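HupZ (Streptococcus sp. 'group A', PDB 5ESC) biotransforms heme in vitro and is a dimeric split-barrel enzyme, probably acting in heme degradation. Local coordinates at residues I83-A88 / P104-I109. Numbering follows the deposited sequence. Where two conformers were deposited one is given.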
ATOM      1  N   ILE A  83      -0.245  16.896  -9.514  1.00 12.83           N
ATOM      2  CA  ILE A  83       0.999  17.405  -8.970  1.00 13.28           C
ATOM      3  C   ILE A  83       1.041  18.895  -9.365  1.00 13.55           C
ATOM      4  O   ILE A  83       0.720  19.215 -10.509  1.00 14.32           O
ATOM      5  CB  ILE A  83       2.209  16.679  -9.581  1.00 13.16           C
ATOM      6  CG1 ILE A  83       2.160  15.220  -9.271  1.00 13.26           C
ATOM      7  CG2 ILE A  83       3.529  17.294  -9.102  1.00 14.02           C
ATOM      8  CD1 ILE A  83       2.454  14.842  -7.803  1.00 15.15           C
ATOM      9  N   GLN A  84       1.373  19.802  -8.431  1.00 12.51           N
ATOM     10  CA  GLN A  84       1.497  21.194  -8.695  1.00 12.49           C
ATOM     11  C   GLN A  84       2.894  21.660  -8.210  1.00 14.88           C
ATOM     12  O   GLN A  84       3.436  21.158  -7.203  1.00 12.36           O
ATOM     13  CB  GLN A  84       0.385  22.055  -8.141  1.00 12.66           C
ATOM     14  CG  GLN A  84      -0.997  21.762  -8.790  1.00 14.22           C
ATOM     15  CD  GLN A  84      -2.096  22.626  -8.257  1.00 16.80           C
ATOM     16  OE1 GLN A  84      -1.842  23.505  -7.479  1.00 18.59           O
ATOM     17  NE2 GLN A  84      -3.319  22.353  -8.635  1.00 19.12           N
ATOM     18  N   THR A  85       3.430  22.632  -8.908  1.00 15.85           N
ATOM     19  CA  THR A  85       4.753  23.164  -8.531  1.00 16.78           C
ATOM     20  C   THR A  85       4.726  24.674  -8.201  1.00 18.31           C
ATOM     21  O   THR A  85       5.759  25.286  -7.960  1.00 19.99           O
ATOM     22  CB  THR A  85       5.731  22.861  -9.645  1.00 17.61           C
ATOM     23  OG1 THR A  85       5.260  23.457 -10.857  1.00 18.57           O
ATOM     24  CG2 THR A  85       5.962  21.324  -9.851  1.00 17.35           C
ATOM     25  N   GLU A  86       3.551  25.273  -8.137  1.00 17.85           N
ATOM     26  CA  GLU A  86       3.411  26.669  -7.819  0.50 17.65           C
ATOM     27  C   GLU A  86       1.989  26.841  -7.335  1.00 18.36           C
ATOM     28  O   GLU A  86       1.137  25.991  -7.646  1.00 17.94           O
ATOM     29  CB  GLU A  86       3.724  27.542  -9.081  0.50 20.09           C
ATOM     30  CG  GLU A  86       3.327  26.887 -10.432  0.50 20.55           C
ATOM     31  CD  GLU A  86       3.437  27.804 -11.646  0.50 24.40           C
ATOM     32  OE1 GLU A  86       4.568  28.135 -12.049  0.50 27.84           O
ATOM     33  OE2 GLU A  86       2.401  28.148 -12.250  0.50 26.00           O
ATOM     34  N   GLY A  87       1.711  27.937  -6.627  1.00 17.39           N
ATOM     35  CA  GLY A  87       0.328  28.249  -6.184  1.00 17.15           C
ATOM     36  C   GLY A  87       0.183  27.929  -4.714  1.00 16.96           C
ATOM     37  O   GLY A  87       1.139  27.536  -4.026  1.00 17.05           O
ATOM     38  N   ALA A  88      -0.995  28.129  -4.182  1.00 16.30           N
ATOM     39  CA  ALA A  88      -1.225  28.049  -2.729  1.00 16.16           C
ATOM     40  C   ALA A  88      -0.970  26.726  -2.092  1.00 15.01           C
ATOM     41  O   ALA A  88      -0.598  26.684  -0.929  1.00 13.04           O
ATOM     42  CB  ALA A  88      -2.673  28.494  -2.452  1.00 19.44           C
ATOM     43  N   PRO A 104      10.166  21.138  -0.895  1.00 16.48           N
ATOM     44  CA  PRO A 104       9.582  20.160  -1.851  1.00 14.70           C
ATOM     45  C   PRO A 104       9.891  20.497  -3.285  1.00 13.72           C
ATOM     46  O   PRO A 104       9.901  21.633  -3.616  1.00 16.57           O
ATOM     47  CB  PRO A 104       8.059  20.248  -1.573  1.00 12.91           C
ATOM     48  CG  PRO A 104       7.895  21.585  -1.004  1.00 13.43           C
ATOM     49  CD  PRO A 104       9.142  21.921  -0.207  1.00 16.27           C
ATOM     50  N   LYS A 105      10.017  19.520  -4.147  1.00 13.14           N
ATOM     51  CA  LYS A 105      10.041  19.775  -5.560  1.00 13.47           C
ATOM     52  C   LYS A 105       8.584  20.095  -6.021  1.00 15.09           C
ATOM     53  O   LYS A 105       8.362  20.845  -6.954  1.00 14.15           O
ATOM     54  CB  LYS A 105      10.494  18.528  -6.285  1.00 15.27           C
ATOM     55  CG  LYS A 105      11.978  18.239  -6.200  1.00 18.22           C
ATOM     56  CD  LYS A 105      12.350  17.004  -7.066  1.00 24.89           C
ATOM     57  CE  LYS A 105      13.899  17.050  -7.321  1.00 30.08           C
ATOM     58  NZ  LYS A 105      14.587  15.811  -7.029  1.00 38.49           N
ATOM     59  N   ALA A 106       7.595  19.518  -5.365  1.00 14.30           N
ATOM     60  CA  ALA A 106       6.194  19.746  -5.810  1.00 13.77           C
ATOM     61  C   ALA A 106       5.266  19.398  -4.686  1.00 13.69           C
ATOM     62  O   ALA A 106       5.720  18.910  -3.652  1.00 11.71           O
ATOM     63  CB  ALA A 106       5.900  18.904  -7.058  1.00 14.19           C
ATOM     64  N   VAL A 107       3.959  19.613  -4.871  1.00 12.33           N
ATOM     65  CA  VAL A 107       2.993  19.115  -3.941  1.00 11.19           C
ATOM     66  C   VAL A 107       2.024  18.138  -4.685  1.00 10.11           C
ATOM     67  O   VAL A 107       1.644  18.410  -5.821  1.00 10.66           O
ATOM     68  CB  VAL A 107       2.200  20.308  -3.272  1.00 11.21           C
ATOM     69  CG1 VAL A 107       1.445  21.214  -4.272  1.00 10.88           C
ATOM     70  CG2 VAL A 107       1.323  19.803  -2.118  1.00 10.61           C
ATOM     71  N   GLY A 108       1.682  17.035  -4.067  1.00 10.08           N
ATOM     72  CA  GLY A 108       0.709  16.087  -4.587  1.00 10.03           C
ATOM     73  C   GLY A 108      -0.625  16.476  -3.950  1.00  9.93           C
ATOM     74  O   GLY A 108      -0.667  16.737  -2.754  1.00  8.89           O
ATOM     75  N   ILE A 109      -1.734  16.475  -4.697  1.00 10.29           N
ATOM     76  CA  ILE A 109      -2.985  16.909  -4.145  1.00  8.54           C
ATOM     77  C   ILE A 109      -3.971  15.799  -4.506  1.00  9.09           C
ATOM     78  O   ILE A 109      -4.038  15.478  -5.714  1.00 11.74           O
ATOM     79  CB  ILE A 109      -3.426  18.137  -4.815  1.00  8.50           C
ATOM     80  CG1 ILE A 109      -2.544  19.326  -4.450  1.00  7.74           C
ATOM     81  CG2 ILE A 109      -4.829  18.593  -4.285  1.00  9.07           C
ATOM     82  CD1 ILE A 109      -2.329  20.093  -5.709  1.00  8.42           C
TER
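The flat carboxamide of Q84 takes the CD1 methyl of I109 over one face. I109 CD1 stands almost directly above Q84 CD, at 3.6 Å, and the two side chains cross obliquely. The contact joins two neighbouring antiparallel strands, 73-84 and 106-117, in the split-barrel fold of the pyridoxamine 5'-phosphate oxidase family. At the amide's nitrogen end, NE2 is hydrogen-bonded to the carboxylate OE2 of E82 on the same strand. CG of Q84 is anti to its carbonyl carbon, and the chain beyond is extended (chi2 -179°), so the amide reaches I109. Helix 88-97 lies in the connection between the two strands, and its Y89 touches Q84, V107 and I109.

Q84 and V107 form a hydrogen-bonded pair. Q84 N gives to V107 O at 3.0 Å, and V107 N gives to Q84 O at 2.8 Å. Both bonds are nearly straight (165° and 169°). I83 and G108 form the adjacent non-hydrogen-bonded pair. I83 CD1 lies 3.9 Å from G108 CA, while helix 51-59 packs on the I83 side chain.

K105 and A106 form a classic beta bulge opposite E46 of strand 41-46. The A106 CB methyl lies 3.5 Å from I83 CG2 and 3.7 Å from T85 CG2.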